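Local coordinates for protein carboxylesterase (Uncultured bacterium, PDB 5GMX) that hydrolyses carboxylic esters as a family VIII carboxylesterase with a beta-lactamase-type fold, and also acts on oxyimino cephalosporins, at residues I195-L205 / N267-V278; A300-F308 / R319-K328. All blocks are in the same frame, centred on the assembly; numbering follows the deposited sequence.

Interaction 1: I195-L205 / N267-V278; sequences IGAGNDYYIGL and NGQGNGRGIAKV
Asp200 meets Asn271 and Arg273 at the start of the helix that begins at Gly272. Asn271 ND2 gives a nearly straight bond to Asp200 OD1 at 3.0 Å (176°), coming from above the carboxylate plane. Arg273 NE makes a salt bridge to Asp200 OD2 at 2.6 Å, also from above that plane. The bend of the arginine chain at chi3 (50°) brings NE to the acid, which lies at the edge of the guanidinium. Asn271 is the N-cap: its OD1 accepts from Gly274 N at 3.1 Å. The helix backbone comes close here, with Gly274 CA 3.7 Å from Asp200 CB.

Further along the helix, Lys277 runs extended past the methyl of Ala197. Its NZ bonds to Gly196 O at 3.2 Å from above the carbonyl plane. One water links NZ to Ile195 O.

Beyond Asp200 in the chain the segments pair as short antiparallel strands. Tyr202 and Gln269 form the hydrogen-bonded pair, with Tyr202 N to Gln269 O at 2.8 Å. The Tyr201 ring reaches across Gly270 and Gly268, and its CE2 lies 3.9 Å from Ile275 CG1. Its hydroxyl bonds to Thr69 and Thr73, near the residues of a probable SxxK motif.

In the second shell, Asp47 pairs with Arg273 NH1 and Ser63 O accepts from its NH2. Asp200 thus binds both the N-cap residue Asn271 and Arg273 of the first helical turn. The Arg273 salt bridge and the Asn271 ND2 bond, with Lys277 NZ nearby but not in contact, would tend to favour the ionised carboxylate.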
loop_
_atom_site.group_PDB
_atom_site.type_symbol
_atom_site.label_atom_id
_atom_site.label_comp_id
_atom_site.label_asym_id
_atom_site.label_seq_id
_atom_site.Cartn_x
_atom_site.Cartn_y
_atom_site.Cartn_z
ATOM N N ILE A 195 -11.147 -0.596 -13.379
ATOM C CA ILE A 195 -12.123 0.130 -12.577
ATOM C C ILE A 195 -11.955 1.639 -12.716
ATOM O O ILE A 195 -12.591 2.412 -11.994
ATOM C CB ILE A 195 -12.028 -0.267 -11.092
ATOM C CG1 ILE A 195 -10.619 -0.021 -10.561
ATOM C CG2 ILE A 195 -12.382 -1.739 -10.918
ATOM C CD1 ILE A 195 -10.438 -0.418 -9.122
ATOM N N GLY A 196 -11.093 2.048 -13.642
ATOM C CA GLY A 196 -10.888 3.453 -13.933
ATOM C C GLY A 196 -10.063 4.200 -12.902
ATOM O O GLY A 196 -10.206 5.405 -12.761
ATOM N N ALA A 197 -9.191 3.493 -12.189
ATOM C CA ALA A 197 -8.332 4.126 -11.195
ATOM C C ALA A 197 -6.921 4.300 -11.746
ATOM O O ALA A 197 -6.032 4.797 -11.051
ATOM C CB ALA A 197 -8.298 3.297 -9.897
ATOM N N GLY A 198 -6.737 3.917 -13.009
ATOM C CA GLY A 198 -5.428 3.884 -13.638
ATOM C C GLY A 198 -4.747 5.228 -13.830
ATOM O O GLY A 198 -3.553 5.285 -14.138
ATOM N N ASN A 199 -5.503 6.308 -13.685
ATOM C CA ASN A 199 -4.925 7.641 -13.757
ATOM C C ASN A 199 -4.652 8.243 -12.380
ATOM O O ASN A 199 -4.146 9.360 -12.285
ATOM C CB ASN A 199 -5.839 8.575 -14.551
ATOM C CG ASN A 199 -7.217 8.699 -13.928
ATOM O OD1 ASN A 199 -7.788 7.714 -13.443
ATOM N ND2 ASN A 199 -7.741 9.919 -13.898
ATOM N N ASP A 200 -4.987 7.518 -11.314
ATOM C CA ASP A 200 -4.869 8.077 -9.973
ATOM C C ASP A 200 -4.010 7.214 -9.026
ATOM O O ASP A 200 -3.936 7.495 -7.829
ATOM C CB ASP A 200 -6.254 8.297 -9.357
ATOM C CG ASP A 200 -6.932 9.580 -9.859
ATOM O OD1 ASP A 200 -6.232 10.593 -10.120
ATOM O OD2 ASP A 200 -8.179 9.583 -9.969
ATOM N N TYR A 201 -3.379 6.169 -9.554
ATOM C CA TYR A 201 -2.379 5.417 -8.786
ATOM C C TYR A 201 -1.390 4.703 -9.702
ATOM O O TYR A 201 -1.775 3.882 -10.540
ATOM C CB TYR A 201 -3.038 4.398 -7.844
ATOM C CG TYR A 201 -2.144 4.054 -6.673
ATOM C CD1 TYR A 201 -1.102 3.147 -6.804
ATOM C CD2 TYR A 201 -2.325 4.655 -5.449
ATOM C CE1 TYR A 201 -0.266 2.847 -5.735
ATOM C CE2 TYR A 201 -1.496 4.362 -4.373
ATOM C CZ TYR A 201 -0.474 3.459 -4.517
ATOM O OH TYR A 201 0.337 3.182 -3.426
ATOM N N TYR A 202 -0.110 5.000 -9.508
ATOM C CA TYR A 202 0.960 4.454 -10.335
ATOM C C TYR A 202 2.048 3.779 -9.495
ATOM O O TYR A 202 2.421 4.270 -8.435
ATOM C CB TYR A 202 1.623 5.557 -11.171
ATOM C CG TYR A 202 0.707 6.328 -12.096
ATOM C CD1 TYR A 202 -0.099 7.353 -11.614
ATOM C CD2 TYR A 202 0.675 6.054 -13.461
ATOM C CE1 TYR A 202 -0.936 8.065 -12.469
ATOM C CE2 TYR A 202 -0.147 6.769 -14.317
ATOM C CZ TYR A 202 -0.950 7.768 -13.815
ATOM O OH TYR A 202 -1.770 8.489 -14.665
ATOM N N ILE A 203 2.560 2.661 -9.991
ATOM C CA ILE A 203 3.797 2.099 -9.477
ATOM C C ILE A 203 4.788 2.153 -10.621
ATOM O O ILE A 203 4.708 1.356 -11.558
ATOM C CB ILE A 203 3.619 0.666 -8.956
ATOM C CG1 ILE A 203 2.540 0.634 -7.866
ATOM C CG2 ILE A 203 4.948 0.132 -8.410
ATOM C CD1 ILE A 203 2.093 -0.763 -7.485
ATOM N N GLY A 204 5.697 3.121 -10.560
ATOM C CA GLY A 204 6.495 3.482 -11.716
ATOM C C GLY A 204 5.739 4.572 -12.453
ATOM O O GLY A 204 4.822 4.286 -13.224
ATOM N N LEU A 205 6.081 5.827 -12.182
ATOM C CA LEU A 205 5.338 6.945 -12.757
ATOM C C LEU A 205 5.907 7.372 -14.116
ATOM O O LEU A 205 7.073 7.765 -14.204
ATOM C CB LEU A 205 5.343 8.131 -11.789
ATOM C CG LEU A 205 4.452 9.301 -12.202
ATOM C CD1 LEU A 205 2.982 8.919 -12.054
ATOM C CD2 LEU A 205 4.787 10.530 -11.396
ATOM N N ASN A 267 6.941 3.214 -3.150
ATOM C CA ASN A 267 7.002 4.368 -4.044
ATOM C C ASN A 267 5.769 4.600 -4.910
ATOM O O ASN A 267 5.844 5.264 -5.945
ATOM C CB ASN A 267 8.258 4.284 -4.923
ATOM C CG ASN A 267 8.046 3.513 -6.206
ATOM O OD1 ASN A 267 7.295 2.530 -6.260
ATOM N ND2 ASN A 267 8.718 3.966 -7.263
ATOM N N GLY A 268 4.627 4.095 -4.471
ATOM C CA GLY A 268 3.400 4.330 -5.200
ATOM C C GLY A 268 3.099 5.814 -5.264
ATOM O O GLY A 268 3.186 6.501 -4.253
ATOM N N GLN A 269 2.795 6.314 -6.460
ATOM C CA GLN A 269 2.358 7.691 -6.628
ATOM C C GLN A 269 0.851 7.681 -6.835
ATOM O O GLN A 269 0.359 7.118 -7.815
ATOM C CB GLN A 269 3.052 8.373 -7.821
ATOM C CG GLN A 269 4.563 8.233 -7.856
ATOM C CD GLN A 269 5.221 8.953 -6.700
ATOM O OE1 GLN A 269 5.003 10.148 -6.500
ATOM N NE2 GLN A 269 6.003 8.217 -5.903
ATOM N N GLY A 270 0.115 8.318 -5.933
ATOM C CA GLY A 270 -1.326 8.248 -6.002
ATOM C C GLY A 270 -2.014 9.338 -5.217
ATOM O O GLY A 270 -1.382 10.286 -4.748
ATOM N N ASN A 271 -3.329 9.218 -5.117
ATOM C CA ASN A 271 -4.121 10.122 -4.293
ATOM C C ASN A 271 -5.266 9.356 -3.651
ATOM O O ASN A 271 -5.438 8.161 -3.915
ATOM C CB ASN A 271 -4.650 11.293 -5.125
ATOM C CG ASN A 271 -5.323 10.839 -6.410
ATOM O OD1 ASN A 271 -6.115 9.894 -6.409
ATOM N ND2 ASN A 271 -5.010 11.510 -7.513
ATOM N N GLY A 272 -6.061 10.048 -2.839
ATOM C CA GLY A 272 -7.157 9.428 -2.111
ATOM C C GLY A 272 -8.191 8.761 -2.999
ATOM O O GLY A 272 -8.759 7.728 -2.636
ATOM N N ARG A 273 -8.435 9.341 -4.170
ATOM C CA ARG A 273 -9.422 8.788 -5.095
ATOM C C ARG A 273 -8.994 7.430 -5.662
ATOM O O ARG A 273 -9.799 6.499 -5.707
ATOM C CB ARG A 273 -9.701 9.768 -6.241
ATOM C CG ARG A 273 -10.759 9.275 -7.233
ATOM C CD ARG A 273 -11.192 10.383 -8.196
ATOM N NE ARG A 273 -10.035 11.021 -8.796
ATOM C CZ ARG A 273 -9.654 12.273 -8.560
ATOM N NH1 ARG A 273 -10.360 13.056 -7.752
ATOM N NH2 ARG A 273 -8.565 12.743 -9.145
ATOM N N GLY A 274 -7.736 7.312 -6.090
ATOM C CA GLY A 274 -7.241 6.052 -6.631
ATOM C C GLY A 274 -7.288 4.927 -5.605
ATOM O O GLY A 274 -7.779 3.804 -5.876
ATOM N N ILE A 275 -6.806 5.250 -4.406
ATOM C CA ILE A 275 -6.791 4.314 -3.287
ATOM C C ILE A 275 -8.200 3.850 -2.947
ATOM O O ILE A 275 -8.457 2.648 -2.790
ATOM C CB ILE A 275 -6.149 4.949 -2.041
ATOM C CG1 ILE A 275 -4.704 5.351 -2.332
ATOM C CG2 ILE A 275 -6.213 4.003 -0.855
ATOM C CD1 ILE A 275 -4.088 6.220 -1.238
ATOM N N ALA A 276 -9.113 4.813 -2.847
ATOM C CA ALA A 276 -10.488 4.515 -2.483
ATOM C C ALA A 276 -11.185 3.698 -3.558
ATOM O O ALA A 276 -12.098 2.944 -3.256
ATOM C CB ALA A 276 -11.264 5.796 -2.230
ATOM N N LYS A 277 -10.795 3.883 -4.814
ATOM C CA LYS A 277 -11.384 3.085 -5.879
ATOM C C LYS A 277 -10.958 1.628 -5.765
ATOM O O LYS A 277 -11.797 0.730 -5.883
ATOM C CB LYS A 277 -11.006 3.632 -7.257
ATOM C CG LYS A 277 -11.865 4.818 -7.684
ATOM C CD LYS A 277 -11.485 5.336 -9.061
ATOM C CE LYS A 277 -12.338 6.575 -9.399
ATOM N NZ LYS A 277 -12.119 7.030 -10.798
ATOM N N VAL A 278 -9.663 1.388 -5.541
ATOM C CA VAL A 278 -9.220 -0.006 -5.406
ATOM C C VAL A 278 -9.863 -0.675 -4.180
ATOM O O VAL A 278 -10.447 -1.774 -4.277
ATOM C CB VAL A 278 -7.689 -0.115 -5.325
ATOM C CG1 VAL A 278 -7.265 -1.576 -5.169
ATOM C CG2 VAL A 278 -7.061 0.484 -6.575
HETATM O O HOH W 1 -13.633 4.687 -12.006
HETATM O O HOH W 2 -9.360 7.486 -10.872
HETATM O O HOH W 3 6.136 5.275 -8.689
#

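Interaction 2: A300-F308 / R319-K328; sequences AEMTREECF and RWSRGFILNK
Arg322 meets Glu306 and Glu301 with its guanidinium and has the largest share of the buried surface. It is the centre of an inverse gamma turn, and its chain bends at chi2 (93°) to bring the guanidinium back over 301-306. NE and NH2 both grip Glu306 OE2 side-on, from the same face of the carboxylate, with NE at 2.6 Å. NH1 turns to the helix end and donates to Glu301 O at 2.8 Å. That bond is bent, and the carbonyl oxygen lies 32° out of the guanidinium plane. Arg304 CB lies over one guanidinium face. Arg304 also binds the Glu301 carboxylate through NE and NH2, so two acids and two arginines form one network.

Arg319 and Phe308 come next. Arg319 stretches out from its strand. Its CB sits over the Phe308 ring in a CH-pi contact, 3.8 Å from the centroid. The Phe308 ring gets there because its CG is anti to the backbone N. Lys328 CD comes to the edge of the same ring. Further along the same side chain, Arg319 NE makes a salt bridge to Glu305 OE1 at 2.7 Å, with carboxylate and guanidinium nearly perpendicular (84°). NH1 bonds in plane to Asn327 O at 3.0 Å.

Between these groups the backbone forms a classic beta bulge. Glu306 N and Cys307 N both donate to Trp320 O, the former at 2.6 Å. Trp320 N returns a bond to Cys307 O.

Helix 113-117 touches Glu306 and Arg322 through Ala114. Phe324 packs on helix 72-86 and meets Phe339 edge-to-face. Strand 325-326 pairs with strand 339-342 at the edge of the large sheet, and Trp320 touches His341 of strand 339-342.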
loop_
_atom_site.group_PDB
_atom_site.type_symbol
_atom_site.label_atom_id
_atom_site.label_comp_id
_atom_site.label_asym_id
_atom_site.label_seq_id
_atom_site.Cartn_x
_atom_site.Cartn_y
_atom_site.Cartn_z
ATOM N N ALA A 300 -11.566 -13.141 0.090
ATOM C CA ALA A 300 -11.508 -13.941 1.314
ATOM C C ALA A 300 -10.153 -14.640 1.471
ATOM O O ALA A 300 -9.571 -14.675 2.568
ATOM C CB ALA A 300 -12.634 -14.970 1.329
ATOM N N GLU A 301 -9.640 -15.191 0.375
ATOM C CA GLU A 301 -8.384 -15.933 0.437
ATOM C C GLU A 301 -7.174 -15.024 0.690
ATOM O O GLU A 301 -6.285 -15.403 1.445
ATOM C CB GLU A 301 -8.171 -16.755 -0.844
ATOM C CG GLU A 301 -9.092 -17.962 -0.984
ATOM C CD GLU A 301 -8.846 -19.012 0.104
ATOM O OE1 GLU A 301 -7.701 -19.112 0.603
ATOM O OE2 GLU A 301 -9.801 -19.731 0.472
HETATM N N MSE A 302 -7.135 -13.837 0.080
HETATM C CA MSE A 302 -5.984 -12.949 0.303
HETATM C C MSE A 302 -6.027 -12.250 1.669
HETATM O O MSE A 302 -5.014 -11.706 2.119
HETATM C CB MSE A 302 -5.860 -11.907 -0.828
HETATM C CG MSE A 302 -6.474 -10.522 -0.580
HETATM SE SE MSE A 302 -6.771 -9.554 -2.301
HETATM C CE MSE A 302 -7.316 -11.130 -3.216
ATOM N N THR A 303 -7.170 -12.298 2.353
ATOM C CA THR A 303 -7.267 -11.659 3.664
ATOM C C THR A 303 -7.334 -12.629 4.850
ATOM O O THR A 303 -7.581 -12.205 5.977
ATOM C CB THR A 303 -8.479 -10.720 3.732
ATOM O OG1 THR A 303 -9.672 -11.442 3.408
ATOM C CG2 THR A 303 -8.303 -9.567 2.753
ATOM N N ARG A 304 -7.090 -13.916 4.608
ATOM C CA ARG A 304 -6.976 -14.879 5.700
ATOM C C ARG A 304 -5.869 -14.460 6.652
ATOM O O ARG A 304 -4.761 -14.131 6.221
ATOM C CB ARG A 304 -6.666 -16.285 5.190
ATOM C CG ARG A 304 -7.828 -17.026 4.569
ATOM C CD ARG A 304 -7.454 -18.489 4.325
ATOM N NE ARG A 304 -8.492 -19.182 3.568
ATOM C CZ ARG A 304 -9.516 -19.834 4.112
ATOM N NH1 ARG A 304 -9.656 -19.892 5.434
ATOM N NH2 ARG A 304 -10.408 -20.425 3.328
ATOM N N GLU A 305 -6.158 -14.469 7.946
ATOM C CA GLU A 305 -5.123 -14.149 8.922
ATOM C C GLU A 305 -4.035 -15.217 8.891
ATOM O O GLU A 305 -4.319 -16.411 8.978
ATOM C CB GLU A 305 -5.700 -14.037 10.327
ATOM C CG GLU A 305 -4.662 -13.623 11.358
ATOM C CD GLU A 305 -5.224 -13.634 12.765
ATOM O OE1 GLU A 305 -6.283 -13.004 12.996
ATOM O OE2 GLU A 305 -4.592 -14.263 13.637
ATOM N N GLU A 306 -2.794 -14.776 8.733
ATOM C CA GLU A 306 -1.659 -15.682 8.667
ATOM C C GLU A 306 -0.950 -15.712 10.002
ATOM O O GLU A 306 -0.507 -16.769 10.443
ATOM C CB GLU A 306 -0.699 -15.270 7.552
ATOM C CG GLU A 306 -1.150 -15.728 6.171
ATOM C CD GLU A 306 -1.103 -17.241 6.033
ATOM O OE1 GLU A 306 -0.124 -17.845 6.530
ATOM O OE2 GLU A 306 -2.038 -17.830 5.447
ATOM N N CYS A 307 -0.846 -14.558 10.652
ATOM C CA CYS A 307 -0.252 -14.559 11.986
ATOM C C CYS A 307 -0.656 -13.328 12.776
ATOM O O CYS A 307 -1.136 -12.356 12.207
ATOM C CB CYS A 307 1.284 -14.684 11.903
ATOM S SG CYS A 307 2.189 -13.494 10.820
ATOM N N PHE A 308 -0.495 -13.392 14.092
ATOM C CA PHE A 308 -0.811 -12.265 14.962
ATOM C C PHE A 308 0.201 -12.247 16.101
ATOM O O PHE A 308 -0.026 -12.839 17.146
ATOM C CB PHE A 308 -2.250 -12.361 15.482
ATOM C CG PHE A 308 -2.772 -11.085 16.093
ATOM C CD1 PHE A 308 -1.981 -9.945 16.167
ATOM C CD2 PHE A 308 -4.067 -11.019 16.576
ATOM C CE1 PHE A 308 -2.466 -8.772 16.738
ATOM C CE2 PHE A 308 -4.563 -9.852 17.138
ATOM C CZ PHE A 308 -3.761 -8.727 17.216
ATOM N N ARG A 319 -1.211 -8.020 13.087
ATOM C CA ARG A 319 -2.128 -9.037 12.609
ATOM C C ARG A 319 -2.071 -9.085 11.083
ATOM O O ARG A 319 -2.743 -8.309 10.397
ATOM C CB ARG A 319 -3.544 -8.745 13.100
ATOM C CG ARG A 319 -4.521 -9.860 12.839
ATOM C CD ARG A 319 -5.891 -9.492 13.352
ATOM N NE ARG A 319 -6.905 -10.412 12.851
ATOM C CZ ARG A 319 -8.136 -10.057 12.516
ATOM N NH1 ARG A 319 -8.524 -8.790 12.630
ATOM N NH2 ARG A 319 -8.983 -10.976 12.075
ATOM N N TRP A 320 -1.251 -9.994 10.565
ATOM C CA TRP A 320 -0.970 -10.082 9.137
ATOM C C TRP A 320 -1.824 -11.118 8.416
ATOM O O TRP A 320 -1.977 -12.275 8.879
ATOM C CB TRP A 320 0.507 -10.431 8.896
ATOM C CG TRP A 320 1.505 -9.379 9.274
ATOM C CD1 TRP A 320 2.452 -9.466 10.260
ATOM C CD2 TRP A 320 1.692 -8.101 8.654
ATOM N NE1 TRP A 320 3.204 -8.319 10.301
ATOM C CE2 TRP A 320 2.759 -7.462 9.331
ATOM C CE3 TRP A 320 1.061 -7.430 7.600
ATOM C CZ2 TRP A 320 3.205 -6.188 8.987
ATOM C CZ3 TRP A 320 1.506 -6.162 7.260
ATOM C CH2 TRP A 320 2.567 -5.554 7.955
ATOM N N SER A 321 -2.348 -10.693 7.267
ATOM C CA SER A 321 -2.924 -11.599 6.288
ATOM C C SER A 321 -1.930 -11.767 5.138
ATOM O O SER A 321 -0.747 -11.448 5.279
ATOM C CB SER A 321 -4.268 -11.070 5.774
ATOM O OG SER A 321 -4.105 -9.864 5.048
ATOM N N ARG A 322 -2.408 -12.216 3.981
ATOM C CA ARG A 322 -1.522 -12.380 2.834
ATOM C C ARG A 322 -1.238 -11.036 2.167
ATOM O O ARG A 322 -1.604 -10.809 1.016
ATOM C CB ARG A 322 -2.109 -13.362 1.823
ATOM C CG ARG A 322 -2.044 -14.824 2.263
ATOM C CD ARG A 322 -3.307 -15.276 2.962
ATOM N NE ARG A 322 -3.171 -16.663 3.380
ATOM C CZ ARG A 322 -3.727 -17.691 2.756
ATOM N NH1 ARG A 322 -4.496 -17.485 1.695
ATOM N NH2 ARG A 322 -3.532 -18.925 3.208
ATOM N N GLY A 323 -0.599 -10.140 2.911
ATOM C CA GLY A 323 -0.174 -8.865 2.370
ATOM C C GLY A 323 -0.827 -7.656 3.006
ATOM O O GLY A 323 -0.285 -6.556 2.945
ATOM N N PHE A 324 -2.002 -7.846 3.597
ATOM C CA PHE A 324 -2.738 -6.728 4.187
ATOM C C PHE A 324 -2.667 -6.729 5.700
ATOM O O PHE A 324 -2.641 -7.781 6.324
ATOM C CB PHE A 324 -4.208 -6.763 3.762
ATOM C CG PHE A 324 -4.422 -6.588 2.290
ATOM C CD1 PHE A 324 -4.545 -5.316 1.744
ATOM C CD2 PHE A 324 -4.504 -7.692 1.454
ATOM C CE1 PHE A 324 -4.764 -5.143 0.388
ATOM C CE2 PHE A 324 -4.715 -7.533 0.092
ATOM C CZ PHE A 324 -4.846 -6.254 -0.441
ATOM N N ILE A 325 -2.647 -5.535 6.277
ATOM C CA ILE A 325 -2.855 -5.368 7.704
ATOM C C ILE A 325 -4.318 -5.637 8.034
ATOM O O ILE A 325 -5.214 -5.049 7.431
ATOM C CB ILE A 325 -2.498 -3.944 8.168
ATOM C CG1 ILE A 325 -1.014 -3.649 7.921
ATOM C CG2 ILE A 325 -2.856 -3.755 9.636
ATOM C CD1 ILE A 325 -0.641 -2.198 8.213
ATOM N N LEU A 326 -4.560 -6.536 8.974
ATOM C CA LEU A 326 -5.915 -6.774 9.449
ATOM C C LEU A 326 -6.175 -5.881 10.654
ATOM O O LEU A 326 -5.253 -5.538 11.399
ATOM C CB LEU A 326 -6.134 -8.246 9.798
ATOM C CG LEU A 326 -6.033 -9.242 8.637
ATOM C CD1 LEU A 326 -6.344 -10.670 9.103
ATOM C CD2 LEU A 326 -6.948 -8.852 7.501
ATOM N N ASN A 327 -7.432 -5.490 10.817
ATOM C CA ASN A 327 -7.819 -4.504 11.807
ATOM C C ASN A 327 -7.467 -4.927 13.226
ATOM O O ASN A 327 -7.559 -6.099 13.594
ATOM C CB ASN A 327 -9.317 -4.217 11.690
ATOM C CG ASN A 327 -9.696 -2.861 12.248
ATOM O OD1 ASN A 327 -8.839 -2.099 12.696
ATOM N ND2 ASN A 327 -10.976 -2.539 12.188
ATOM N N LYS A 328 -7.039 -3.944 14.004
ATOM C CA LYS A 328 -6.701 -4.111 15.404
ATOM C C LYS A 328 -6.908 -2.784 16.109
ATOM O O LYS A 328 -6.477 -1.741 15.606
ATOM C CB LYS A 328 -5.254 -4.559 15.571
ATOM C CG LYS A 328 -4.822 -4.669 17.022
ATOM C CD LYS A 328 -3.322 -4.863 17.131
ATOM C CE LYS A 328 -2.784 -4.270 18.425
ATOM N NZ LYS A 328 -1.312 -4.032 18.323
#

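In the fold
The two contacts come in series along the chain: interaction 1 closes before interaction 2 opens. Their centres are about 22 Å apart, on opposite sides of the chain's centre, and their nearest atoms are about 7 Å apart. Interaction 1 belongs to the small three-stranded sheet 67-68, 269-270, 201-202. Interaction 2 joins the end of helix 296-302 and the hairpin 307-310/317-320 to strand 325-326, an outer strand of the large sheet. Both pack on helix 72-86, which follows Ser71 of the ligand pocket. Each contact brings one side chain, Asn267 or Trp320, to within about 9 Å of the bound phenylmethanesulfonic acid, in the probable active site of the beta-lactamase-type fold.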